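Local coordinates for protein glutathione S-transferase (Pseudomonas fluorescens, PDB 3M3M) that binds glutathione and, like other glutathione transferases, probably conjugates its thiol to electrophilic substrates, at residues S12-K17 and W67-I72; Q97-Y102 and Y136-V141; Y102-Y107 and A166-A171; P150-E155 and I159-L164. All coordinates share one frame; numbering follows the deposited sequence.

Interaction 1. Residues S12-K17 and W67-I72; sequences SGNCYK and WESNAI. With NA (sodium ion), chain C; GSH (glutathione), chain B.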
# COMPACT_ATOMS: atom_id res chain seq x y z
N SER A 12 -0.62 3.72 8.40
CA SER A 12 -0.57 2.37 7.82
C SER A 12 -0.44 2.46 6.30
O SER A 12 -1.26 3.16 5.69
CB SER A 12 -1.91 1.68 8.12
OG SER A 12 -2.16 0.57 7.19
N GLY A 13 0.58 1.83 5.73
CA GLY A 13 0.79 1.84 4.31
C GLY A 13 -0.44 1.29 3.60
O GLY A 13 -0.82 1.81 2.54
N ASN A 14 -1.06 0.22 4.14
CA ASN A 14 -2.25 -0.33 3.49
C ASN A 14 -3.41 0.67 3.41
O ASN A 14 -4.14 0.73 2.42
CB ASN A 14 -2.70 -1.62 4.19
CG ASN A 14 -1.64 -2.71 4.02
OD1 ASN A 14 -1.17 -3.30 5.04
ND2 ASN A 14 -1.28 -2.99 2.76
N CYS A 15 -3.53 1.53 4.43
CA CYS A 15 -4.56 2.57 4.43
C CYS A 15 -4.16 3.78 3.56
O CYS A 15 -5.04 4.40 2.91
CB CYS A 15 -4.76 3.05 5.89
SG CYS A 15 -5.46 1.74 6.94
N TYR A 16 -2.85 4.13 3.54
CA TYR A 16 -2.38 5.17 2.64
C TYR A 16 -2.73 4.89 1.17
O TYR A 16 -3.11 5.79 0.39
CB TYR A 16 -0.86 5.32 2.80
CG TYR A 16 -0.27 6.35 1.83
CD1 TYR A 16 -0.96 7.59 1.52
CD2 TYR A 16 0.95 6.04 1.19
CE1 TYR A 16 -0.36 8.51 0.59
CE2 TYR A 16 1.55 6.95 0.26
CZ TYR A 16 0.87 8.20 0.02
OH TYR A 16 1.43 9.06 -0.93
N LYS A 17 -2.66 3.60 0.73
CA LYS A 17 -3.10 3.28 -0.60
C LYS A 17 -4.48 3.82 -0.91
O LYS A 17 -4.68 4.34 -2.04
CB LYS A 17 -3.27 1.73 -0.77
CG LYS A 17 -1.96 0.96 -0.67
CD LYS A 17 -2.26 -0.53 -0.47
CE LYS A 17 -0.96 -1.28 -0.24
NZ LYS A 17 -1.20 -2.78 -0.04
N TRP A 67 -13.18 -4.95 2.18
CA TRP A 67 -11.90 -4.92 2.84
C TRP A 67 -10.85 -5.58 1.89
O TRP A 67 -11.22 -6.01 0.78
CB TRP A 67 -11.98 -5.59 4.24
CG TRP A 67 -12.80 -6.86 4.33
CD1 TRP A 67 -14.17 -6.98 4.61
CD2 TRP A 67 -12.29 -8.20 4.32
NE1 TRP A 67 -14.52 -8.33 4.69
CE2 TRP A 67 -13.40 -9.08 4.50
CE3 TRP A 67 -10.99 -8.75 4.21
CZ2 TRP A 67 -13.25 -10.46 4.56
CZ3 TRP A 67 -10.84 -10.15 4.21
CH2 TRP A 67 -11.98 -10.98 4.34
N GLU A 68 -9.60 -5.60 2.36
CA GLU A 68 -8.37 -5.80 1.61
C GLU A 68 -8.06 -4.54 0.78
O GLU A 68 -8.69 -4.26 -0.11
CB GLU A 68 -8.42 -7.05 0.76
CG GLU A 68 -8.37 -8.33 1.57
CD GLU A 68 -7.09 -8.52 2.34
OE1 GLU A 68 -6.05 -8.22 1.82
OE2 GLU A 68 -7.20 -9.06 3.40
N SER A 69 -7.00 -3.86 1.17
CA SER A 69 -6.60 -2.63 0.51
C SER A 69 -6.47 -2.83 -0.98
O SER A 69 -6.92 -1.96 -1.73
CB SER A 69 -5.23 -2.11 1.07
OG SER A 69 -4.17 -3.03 0.85
N ASN A 70 -5.89 -3.93 -1.41
CA ASN A 70 -5.71 -4.07 -2.87
C ASN A 70 -7.04 -4.35 -3.61
O ASN A 70 -7.16 -3.99 -4.79
CB ASN A 70 -4.68 -5.13 -3.22
CG ASN A 70 -3.25 -4.68 -2.92
OD1 ASN A 70 -2.99 -3.54 -2.55
ND2 ASN A 70 -2.32 -5.62 -3.00
N ALA A 71 -8.03 -4.95 -2.90
CA ALA A 71 -9.36 -5.16 -3.56
C ALA A 71 -10.10 -3.82 -3.59
O ALA A 71 -10.68 -3.48 -4.59
CB ALA A 71 -10.20 -6.19 -2.75
N ILE A 72 -9.91 -3.06 -2.54
CA ILE A 72 -10.49 -1.68 -2.54
C ILE A 72 -9.90 -0.83 -3.68
O ILE A 72 -10.66 -0.13 -4.39
CB ILE A 72 -10.31 -1.00 -1.14
CG1 ILE A 72 -11.10 -1.78 -0.05
CG2 ILE A 72 -10.79 0.52 -1.28
CD1 ILE A 72 -10.51 -1.42 1.36
NA NA C . -4.87 -6.31 0.01
N1 GSH B . -3.98 -7.85 3.47
CA1 GSH B . -4.54 -6.65 4.22
C1 GSH B . -4.70 -5.43 3.30
O11 GSH B . -5.68 -4.66 3.53
O12 GSH B . -3.83 -5.23 2.42
CB1 GSH B . -3.53 -6.37 5.37
CG1 GSH B . -4.06 -5.18 6.12
CD1 GSH B . -3.35 -5.03 7.47
OE1 GSH B . -2.34 -5.91 7.85
N2 GSH B . -3.69 -4.03 8.33
CA2 GSH B . -3.00 -3.88 9.61
C2 GSH B . -3.98 -4.19 10.66
O2 GSH B . -5.22 -3.77 10.48
CB2 GSH B . -2.54 -2.40 9.70
SG2 GSH B . -1.29 -2.01 8.35
N3 GSH B . -3.62 -4.89 11.72
CA3 GSH B . -4.63 -5.10 12.78
C3 GSH B . -4.59 -6.49 13.38
O31 GSH B . -5.10 -6.70 14.52
O32 GSH B . -4.09 -7.42 12.73
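K17 reaches from helix 13-24 to S69 and N70 at the start of helix 69-77. At its root, CB points toward S69-N70, and the chain beyond CG is fully extended. CD passes alongside the S69 hydroxyl, with OG 3.4 Å from CD. CE lies between S69 OG and N70 OD1, at similar distances from both. The tip then divides its bonds. K17 NZ donates to S69 OG at 3.1 Å and to N70 OD1 at 3.2 Å. In the second bond NZ lies 39° out of the plane of the N70 amide, off its lone pairs. K17 NZ also forms a salt bridge with E100 on helix 87-117, and N70 ND2 bonds the same carboxylate.

S69 passes the polar line on to the ligand. Its OG donates to O12 of glutathione at 2.7 Å, while S69 N meets O11 at 2.8 Å in a nearly straight bond (169°). E68 OE1 accepts from N1 of glutathione at 2.7 Å and binds the sodium ion, to which glutathione O12 is also bound. The gamma-glutamyl end is thus held at a helix N-terminus, as in the glutathione site of thioredoxin-fold transferase domains.

Interaction 2. Residues Q97-Y102 and Y136-V141; sequences QFFEQY and YKALDV. With GSH (glutathione), chain B.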
# COMPACT_ATOMS: atom_id res chain seq x y z
N GLN A 97 0.15 -6.63 -7.65
CA GLN A 97 -0.57 -6.54 -6.36
C GLN A 97 -0.48 -7.84 -5.51
O GLN A 97 -0.34 -7.69 -4.29
CB GLN A 97 -2.01 -6.15 -6.58
CG GLN A 97 -2.19 -4.69 -7.20
CD GLN A 97 -3.62 -4.32 -7.19
OE1 GLN A 97 -4.46 -5.09 -7.67
NE2 GLN A 97 -3.93 -3.14 -6.62
N PHE A 98 -0.62 -9.04 -6.08
CA PHE A 98 -0.47 -10.24 -5.26
C PHE A 98 0.98 -10.33 -4.83
O PHE A 98 1.26 -10.76 -3.70
CB PHE A 98 -0.95 -11.44 -6.10
CG PHE A 98 -2.44 -11.47 -6.23
CD1 PHE A 98 -3.19 -11.67 -5.08
CD2 PHE A 98 -3.09 -11.31 -7.47
CE1 PHE A 98 -4.61 -11.69 -5.14
CE2 PHE A 98 -4.45 -11.32 -7.58
CZ PHE A 98 -5.23 -11.50 -6.39
N PHE A 99 1.93 -10.02 -5.74
CA PHE A 99 3.34 -9.99 -5.36
C PHE A 99 3.55 -9.05 -4.18
O PHE A 99 4.28 -9.35 -3.23
CB PHE A 99 4.17 -9.48 -6.57
CG PHE A 99 5.58 -8.94 -6.22
CD1 PHE A 99 6.71 -9.77 -6.20
CD2 PHE A 99 5.74 -7.51 -5.98
CE1 PHE A 99 8.03 -9.21 -5.87
CE2 PHE A 99 7.02 -6.99 -5.74
CZ PHE A 99 8.12 -7.79 -5.68
N GLU A 100 2.85 -7.91 -4.21
CA GLU A 100 3.04 -6.96 -3.07
C GLU A 100 2.54 -7.55 -1.70
O GLU A 100 3.29 -7.43 -0.64
CB GLU A 100 2.28 -5.64 -3.33
CG GLU A 100 2.43 -4.63 -2.17
CD GLU A 100 1.22 -4.61 -1.20
OE1 GLU A 100 0.13 -5.04 -1.57
OE2 GLU A 100 1.35 -4.02 -0.12
N GLN A 101 1.42 -8.27 -1.73
CA GLN A 101 0.86 -8.84 -0.51
C GLN A 101 1.72 -10.10 -0.04
O GLN A 101 1.80 -10.32 1.18
CB GLN A 101 -0.61 -9.26 -0.77
CG GLN A 101 -1.53 -8.02 -0.83
CD GLN A 101 -1.67 -7.35 0.56
OE1 GLN A 101 -1.34 -6.11 0.77
NE2 GLN A 101 -2.16 -8.10 1.52
N TYR A 102 2.38 -10.81 -0.97
CA TYR A 102 3.00 -12.11 -0.60
C TYR A 102 4.52 -11.94 -0.36
O TYR A 102 5.10 -12.48 0.60
CB TYR A 102 2.75 -13.16 -1.72
CG TYR A 102 3.12 -14.52 -1.18
CD1 TYR A 102 2.19 -15.23 -0.43
CD2 TYR A 102 4.42 -15.05 -1.35
CE1 TYR A 102 2.48 -16.47 0.17
CE2 TYR A 102 4.72 -16.32 -0.77
CZ TYR A 102 3.72 -17.00 -0.04
OH TYR A 102 4.03 -18.22 0.59
N TYR A 136 14.71 -7.02 0.56
CA TYR A 136 15.63 -6.62 -0.50
C TYR A 136 15.42 -7.48 -1.76
O TYR A 136 15.56 -7.02 -2.84
CB TYR A 136 17.07 -6.71 0.01
CG TYR A 136 17.55 -5.48 0.75
CD1 TYR A 136 17.42 -4.20 0.22
CD2 TYR A 136 18.17 -5.59 1.97
CE1 TYR A 136 17.89 -3.07 0.92
CE2 TYR A 136 18.62 -4.47 2.64
CZ TYR A 136 18.49 -3.23 2.11
OH TYR A 136 18.94 -2.17 2.82
N LYS A 137 15.15 -8.75 -1.59
CA LYS A 137 14.86 -9.61 -2.73
C LYS A 137 13.68 -9.04 -3.53
O LYS A 137 13.66 -9.04 -4.73
CB LYS A 137 14.59 -11.05 -2.26
CG LYS A 137 14.23 -12.05 -3.36
CD LYS A 137 14.03 -13.49 -2.70
CE LYS A 137 13.60 -14.60 -3.67
NZ LYS A 137 12.42 -14.18 -4.60
N ALA A 138 12.62 -8.61 -2.82
CA ALA A 138 11.46 -8.00 -3.52
C ALA A 138 11.85 -6.66 -4.19
O ALA A 138 11.42 -6.38 -5.32
CB ALA A 138 10.30 -7.77 -2.49
N LEU A 139 12.62 -5.82 -3.49
CA LEU A 139 13.04 -4.55 -4.13
C LEU A 139 13.92 -4.81 -5.37
O LEU A 139 13.77 -4.10 -6.37
CB LEU A 139 13.81 -3.69 -3.09
CG LEU A 139 12.96 -3.29 -1.84
CD1 LEU A 139 13.90 -2.63 -0.74
CD2 LEU A 139 11.87 -2.28 -2.30
N ASP A 140 14.67 -5.94 -5.33
CA ASP A 140 15.45 -6.28 -6.50
C ASP A 140 14.58 -6.62 -7.69
O ASP A 140 14.85 -6.20 -8.82
CB ASP A 140 16.36 -7.51 -6.23
CG ASP A 140 17.51 -7.23 -5.29
OD1 ASP A 140 17.86 -6.03 -5.00
OD2 ASP A 140 18.02 -8.24 -4.74
N VAL A 141 13.48 -7.35 -7.46
CA VAL A 141 12.52 -7.58 -8.57
C VAL A 141 11.96 -6.28 -9.20
O VAL A 141 11.88 -6.13 -10.44
CB VAL A 141 11.34 -8.47 -8.06
CG1 VAL A 141 10.27 -8.61 -9.17
CG2 VAL A 141 11.90 -9.88 -7.61
N1 GSH B . -3.98 -7.85 3.47
CA1 GSH B . -4.54 -6.65 4.22
C1 GSH B . -4.70 -5.43 3.30
O11 GSH B . -5.68 -4.66 3.53
O12 GSH B . -3.83 -5.23 2.42
CB1 GSH B . -3.53 -6.37 5.37
CG1 GSH B . -4.06 -5.18 6.12
CD1 GSH B . -3.35 -5.03 7.47
OE1 GSH B . -2.34 -5.91 7.85
N2 GSH B . -3.69 -4.03 8.33
CA2 GSH B . -3.00 -3.88 9.61
C2 GSH B . -3.98 -4.19 10.66
O2 GSH B . -5.22 -3.77 10.48
CB2 GSH B . -2.54 -2.40 9.70
SG2 GSH B . -1.29 -2.01 8.35
N3 GSH B . -3.62 -4.89 11.72
CA3 GSH B . -4.63 -5.10 12.78
C3 GSH B . -4.59 -6.49 13.38
O31 GSH B . -5.10 -6.70 14.52
O32 GSH B . -4.09 -7.42 12.73
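F99 meets A138 and V141 in a small apolar contact between two long helices, 87-117 and 125-146, of the all-helical C-terminal domain. The F99 ring fills the space between the two segments. CG of F99 stands anti to the backbone nitrogen (chi1 160°), which swings the ring out toward the second helix. The far end of the ring does the touching. CZ lies 3.9 Å from A138 CB, and CE1 lies 4.0 Å from V141 CG1. The V141 branch approaches the ring obliquely, and the two side chains run past each other in opposite directions.

A138 also offers its backbone. The carbonyl oxygen of A138 sits at the ring edge, near the ring plane, 3.6 Å from CZ of F99. The hydrogen on CZ probably points near this oxygen, a weakly favourable electrostatic approach.

Neighbours complete the packing. W96, one residue earlier in the chain than Q97, meets F99 edge-to-face and also touches V141. L164 of helix 159-168 packs on F99 too. E100, next in sequence, turns away from helix 125-146 and bonds K17 and N70. Q101 belongs to the glutathione pocket. Helix 87-117 thus serves the ligand side with one face and the helix bundle with another.

The chemistry is almost wholly dispersive. Between these segments fit and dispersion do the work, with no directional bond: a flat ring lies against a small methyl and a branched side chain, and its edge makes a weakly electrostatic approach to one carbonyl.

Interaction 3. Residues Y102-Y107 and A166-A171; sequences YSHEPY and AYTHVA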
# COMPACT_ATOMS: atom_id res chain seq x y z
N TYR A 102 2.38 -10.81 -0.97
CA TYR A 102 3.00 -12.11 -0.60
C TYR A 102 4.52 -11.94 -0.36
O TYR A 102 5.10 -12.48 0.60
CB TYR A 102 2.75 -13.16 -1.72
CG TYR A 102 3.12 -14.52 -1.18
CD1 TYR A 102 2.19 -15.23 -0.43
CD2 TYR A 102 4.42 -15.05 -1.35
CE1 TYR A 102 2.48 -16.47 0.17
CE2 TYR A 102 4.72 -16.32 -0.77
CZ TYR A 102 3.72 -17.00 -0.04
OH TYR A 102 4.03 -18.22 0.59
N SER A 103 5.15 -11.13 -1.21
CA SER A 103 6.61 -11.06 -1.30
C SER A 103 7.22 -9.77 -0.78
O SER A 103 8.43 -9.70 -0.71
CB SER A 103 7.03 -11.26 -2.79
OG SER A 103 6.77 -12.66 -3.14
N HIS A 104 6.45 -8.74 -0.52
CA HIS A 104 6.95 -7.39 -0.24
C HIS A 104 6.41 -6.86 1.11
O HIS A 104 7.15 -6.71 2.04
CB HIS A 104 6.52 -6.49 -1.41
CG HIS A 104 6.93 -5.06 -1.33
ND1 HIS A 104 6.17 -4.10 -0.70
CD2 HIS A 104 7.99 -4.42 -1.86
CE1 HIS A 104 6.76 -2.94 -0.83
NE2 HIS A 104 7.87 -3.10 -1.51
N GLU A 105 5.09 -6.67 1.18
CA GLU A 105 4.49 -6.13 2.41
C GLU A 105 4.98 -6.84 3.73
O GLU A 105 5.40 -6.18 4.69
CB GLU A 105 2.92 -6.05 2.27
CG GLU A 105 2.27 -5.05 3.21
CD GLU A 105 1.94 -5.58 4.56
OE1 GLU A 105 2.44 -6.70 4.95
OE2 GLU A 105 1.19 -4.87 5.33
N PRO A 106 4.99 -8.20 3.80
CA PRO A 106 5.36 -8.80 5.09
C PRO A 106 6.79 -8.54 5.49
O PRO A 106 7.13 -8.82 6.67
CB PRO A 106 5.25 -10.31 4.80
CG PRO A 106 4.16 -10.42 3.70
CD PRO A 106 4.57 -9.23 2.83
N TYR A 107 7.63 -8.05 4.58
CA TYR A 107 9.05 -7.76 4.93
C TYR A 107 9.23 -6.25 5.11
O TYR A 107 9.78 -5.81 6.09
CB TYR A 107 10.00 -8.31 3.83
CG TYR A 107 9.61 -9.78 3.59
CD1 TYR A 107 9.59 -10.66 4.64
CD2 TYR A 107 9.10 -10.21 2.36
CE1 TYR A 107 9.19 -12.02 4.51
CE2 TYR A 107 8.66 -11.55 2.21
CZ TYR A 107 8.70 -12.44 3.30
OH TYR A 107 8.27 -13.78 3.22
N ALA A 166 3.09 2.53 -1.54
CA ALA A 166 2.65 2.88 -0.18
C ALA A 166 3.71 2.52 0.87
O ALA A 166 4.03 3.39 1.70
CB ALA A 166 1.26 2.21 0.16
N TYR A 167 4.24 1.29 0.89
CA TYR A 167 5.27 1.03 1.82
C TYR A 167 6.67 1.28 1.22
O TYR A 167 7.60 1.52 1.99
CB TYR A 167 5.22 -0.46 2.28
CG TYR A 167 4.12 -0.61 3.35
CD1 TYR A 167 4.35 -0.15 4.66
CD2 TYR A 167 2.96 -1.29 3.03
CE1 TYR A 167 3.32 -0.32 5.67
CE2 TYR A 167 1.96 -1.52 4.02
CZ TYR A 167 2.16 -1.04 5.32
OH TYR A 167 1.10 -1.21 6.28
N THR A 168 6.81 1.11 -0.08
CA THR A 168 8.22 1.30 -0.55
C THR A 168 8.71 2.75 -0.23
O THR A 168 9.87 2.91 0.12
CB THR A 168 8.36 1.02 -2.04
OG1 THR A 168 7.93 -0.33 -2.32
CG2 THR A 168 9.86 1.12 -2.48
N HIS A 169 7.86 3.73 -0.41
CA HIS A 169 8.29 5.12 -0.17
C HIS A 169 8.76 5.39 1.28
O HIS A 169 9.47 6.40 1.46
CB HIS A 169 7.22 6.13 -0.67
CG HIS A 169 6.29 6.60 0.39
ND1 HIS A 169 5.30 5.82 0.94
CD2 HIS A 169 6.16 7.83 0.98
CE1 HIS A 169 4.60 6.52 1.82
NE2 HIS A 169 5.13 7.74 1.89
N VAL A 170 8.36 4.54 2.26
CA VAL A 170 8.80 4.66 3.66
C VAL A 170 9.70 3.46 4.07
O VAL A 170 9.90 3.16 5.24
CB VAL A 170 7.60 4.85 4.65
CG1 VAL A 170 7.03 6.30 4.45
CG2 VAL A 170 6.49 3.83 4.42
N ALA A 171 10.31 2.80 3.05
CA ALA A 171 11.11 1.61 3.35
C ALA A 171 12.33 2.00 4.19
O ALA A 171 12.78 1.19 5.00
CB ALA A 171 11.52 0.88 2.11
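H104 and T168 make the polar link between helices 87-117 and 159-168. H104 NE2 donates to T168 OG1 at 2.9 Å, but the bond is weak because its angle at the hydrogen is only 123°. The hydroxyl lies near the imidazole plane, at the ring edge. With chi1 at 180° the H104 imidazole extends away from its own N, toward T168. The two side chains cross at about a right angle. T168 OG1 is also hydrogen-bonded to L164 O, one turn back in its own helix.

Both segments lie in the helical C-terminal domain, and both depart from regular helix here. Segment 102-107 has a wider pi-type turn and then a kink at P106, which has no amide hydrogen to give. Segment 166-171 runs into a type I turn from T168 to A171. H169 ND1 bonds A166 O at 2.8 Å, from above the carbonyl plane.

Van der Waals contact joins E105 to Y167, a residue that binds glutathione. E105 CG lies 3.6 Å from Y167 CE2. The E105 chain bends at chi2, bringing OE2 to 3.7 Å from Y167 CE2. The carboxylate stands nearly perpendicular to the ring, at 88°. H104 touches Y167 more loosely, its CE1 4.3 Å from Y167 CB.

Interaction 4. Residues P150-E155 and I159-L164; sequences PYLVGE and IADIAL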
# COMPACT_ATOMS: atom_id res chain seq x y z
N PRO A 150 8.78 2.61 -17.09
CA PRO A 150 8.79 3.67 -16.09
C PRO A 150 7.74 3.42 -14.96
O PRO A 150 7.85 4.03 -13.88
CB PRO A 150 8.29 4.89 -16.90
CG PRO A 150 7.58 4.33 -18.01
CD PRO A 150 8.24 3.07 -18.39
N TYR A 151 6.78 2.57 -15.24
CA TYR A 151 5.83 2.14 -14.16
C TYR A 151 5.88 0.62 -14.18
O TYR A 151 6.58 0.01 -15.04
CB TYR A 151 4.40 2.62 -14.43
CG TYR A 151 4.32 4.12 -14.27
CD1 TYR A 151 4.30 4.73 -13.00
CD2 TYR A 151 4.28 4.93 -15.38
CE1 TYR A 151 4.24 6.15 -12.88
CE2 TYR A 151 4.25 6.35 -15.26
CZ TYR A 151 4.20 6.92 -14.01
OH TYR A 151 4.07 8.32 -13.92
N LEU A 152 5.24 -0.02 -13.20
CA LEU A 152 5.41 -1.49 -13.15
C LEU A 152 4.77 -2.16 -14.32
O LEU A 152 5.28 -3.23 -14.76
CB LEU A 152 4.83 -2.05 -11.79
CG LEU A 152 5.75 -1.60 -10.66
CD1 LEU A 152 4.96 -1.84 -9.37
CD2 LEU A 152 7.07 -2.36 -10.62
N VAL A 153 3.67 -1.58 -14.84
CA VAL A 153 2.98 -2.15 -15.98
C VAL A 153 3.08 -1.13 -17.12
O VAL A 153 2.27 -0.19 -17.20
CB VAL A 153 1.51 -2.55 -15.68
CG1 VAL A 153 0.81 -3.17 -16.92
CG2 VAL A 153 1.41 -3.61 -14.46
N GLY A 154 4.16 -1.27 -17.92
CA GLY A 154 4.35 -0.39 -19.07
C GLY A 154 4.46 1.08 -18.76
O GLY A 154 5.23 1.49 -17.87
N GLU A 155 3.79 1.88 -19.58
CA GLU A 155 3.93 3.33 -19.54
C GLU A 155 2.87 4.01 -18.77
O GLU A 155 2.75 5.26 -18.91
CB GLU A 155 3.84 3.88 -21.02
CG GLU A 155 4.98 3.45 -21.90
CD GLU A 155 6.23 4.33 -21.68
OE1 GLU A 155 6.07 5.55 -21.34
OE2 GLU A 155 7.36 3.84 -21.90
N ILE A 159 -2.86 0.96 -10.35
CA ILE A 159 -2.97 0.60 -8.93
C ILE A 159 -1.90 -0.40 -8.54
O ILE A 159 -1.74 -0.64 -7.37
CB ILE A 159 -4.40 -0.02 -8.61
CG1 ILE A 159 -4.76 -1.21 -9.54
CG2 ILE A 159 -5.45 1.14 -8.83
CD1 ILE A 159 -6.22 -1.78 -9.18
N ALA A 160 -1.17 -0.98 -9.50
CA ALA A 160 0.04 -1.77 -9.05
C ALA A 160 1.08 -0.83 -8.47
O ALA A 160 1.71 -1.16 -7.46
CB ALA A 160 0.69 -2.52 -10.23
N ASP A 161 1.32 0.31 -9.11
CA ASP A 161 2.31 1.28 -8.54
C ASP A 161 1.81 1.80 -7.21
O ASP A 161 2.59 1.95 -6.31
CB ASP A 161 2.43 2.46 -9.55
CG ASP A 161 2.89 1.97 -10.95
OD1 ASP A 161 4.02 1.48 -11.11
OD2 ASP A 161 2.08 2.07 -11.87
N ILE A 162 0.53 2.17 -7.13
CA ILE A 162 -0.04 2.70 -5.88
C ILE A 162 0.17 1.61 -4.76
O ILE A 162 0.67 1.93 -3.63
CB ILE A 162 -1.48 3.01 -6.02
CG1 ILE A 162 -1.66 4.24 -6.99
CG2 ILE A 162 -2.09 3.33 -4.60
CD1 ILE A 162 -3.10 4.43 -7.45
N ALA A 163 -0.17 0.38 -5.07
CA ALA A 163 -0.01 -0.71 -4.06
C ALA A 163 1.44 -0.79 -3.54
O ALA A 163 1.72 -1.00 -2.33
CB ALA A 163 -0.48 -2.04 -4.69
N LEU A 164 2.43 -0.76 -4.47
CA LEU A 164 3.85 -0.90 -4.07
C LEU A 164 4.47 0.42 -3.55
O LEU A 164 5.45 0.36 -2.76
CB LEU A 164 4.68 -1.51 -5.21
CG LEU A 164 4.38 -3.05 -5.26
CD1 LEU A 164 4.57 -3.66 -6.53
CD2 LEU A 164 5.20 -3.77 -4.22
O HOH W 1 1.72 0.30 -13.84
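D161 turns its carboxylate from the first turn of helix 159-168 into the bend of the loop at Y151-V153. Its CG lies beside its own backbone N (chi1 -59°), which lays the carboxylate back toward the loop. The carboxylate plane stands 67° from the Y151 ring, and the two side chains are crossed roughly at right angles. Y151 CB sits 3.5 Å from D161 OD2, and OD1 lies at the edge of the ring, in its plane. The L152 and D161 side chains run antiparallel, side by side. The L152 N-H points at the carboxylate: L152 N donates to D161 OD1 at 2.8 Å in a fairly straight bond (166°). OD1 uses its syn lone pair. OD2 probably accepts a hydrogen bond from a water 2.7 Å away, which itself accepts from V153 N at 2.9 Å.

The apolar half lies on the other side of L152. The L152 and L164 side chains lie roughly perpendicular, and their CD1 methyls are 3.4 Å apart, tighter than usual. V153 CG2 meets A160 CB more distantly, at 4.4 Å.

W187 NE1 also bonds OD1. S158 N bonds D161 OD2 and S158 OG accepts from A160 N, consistent with the S/T-x-x-D N-capping box at this helix start in glutathione transferases.

A buried carboxylate with donors on both oxygens would probably stay ionised at neutral pH. One acidic group thus satisfies backbone N-H groups of the loop, one directly and one through water, and ties the loop to the helix start.

Interactions 1, 3 and 4 are buried, while interaction 2 is only partly so. Interaction 1 belongs to the thioredoxin-like N-terminal domain and the other three to the helical C-terminal domain. Helix 87-117 serves interactions 2 and 3, which share Y102, and helix 159-168 serves interactions 3 and 4. E100, within 97-102, joins interaction 1 to interaction 2 across the domain boundary by binding K17 and N70. Interaction 1, which holds the gamma-glutamyl end of glutathione, is mainly polar. Interaction 3 mixes a weak hydrogen bond with packing, and interaction 2 is almost purely apolar. Interaction 4, farther from the ligand, combines a multiply bonded carboxylate with leucine packing. L164 touches F99 and H104, linking interactions 2, 3 and 4.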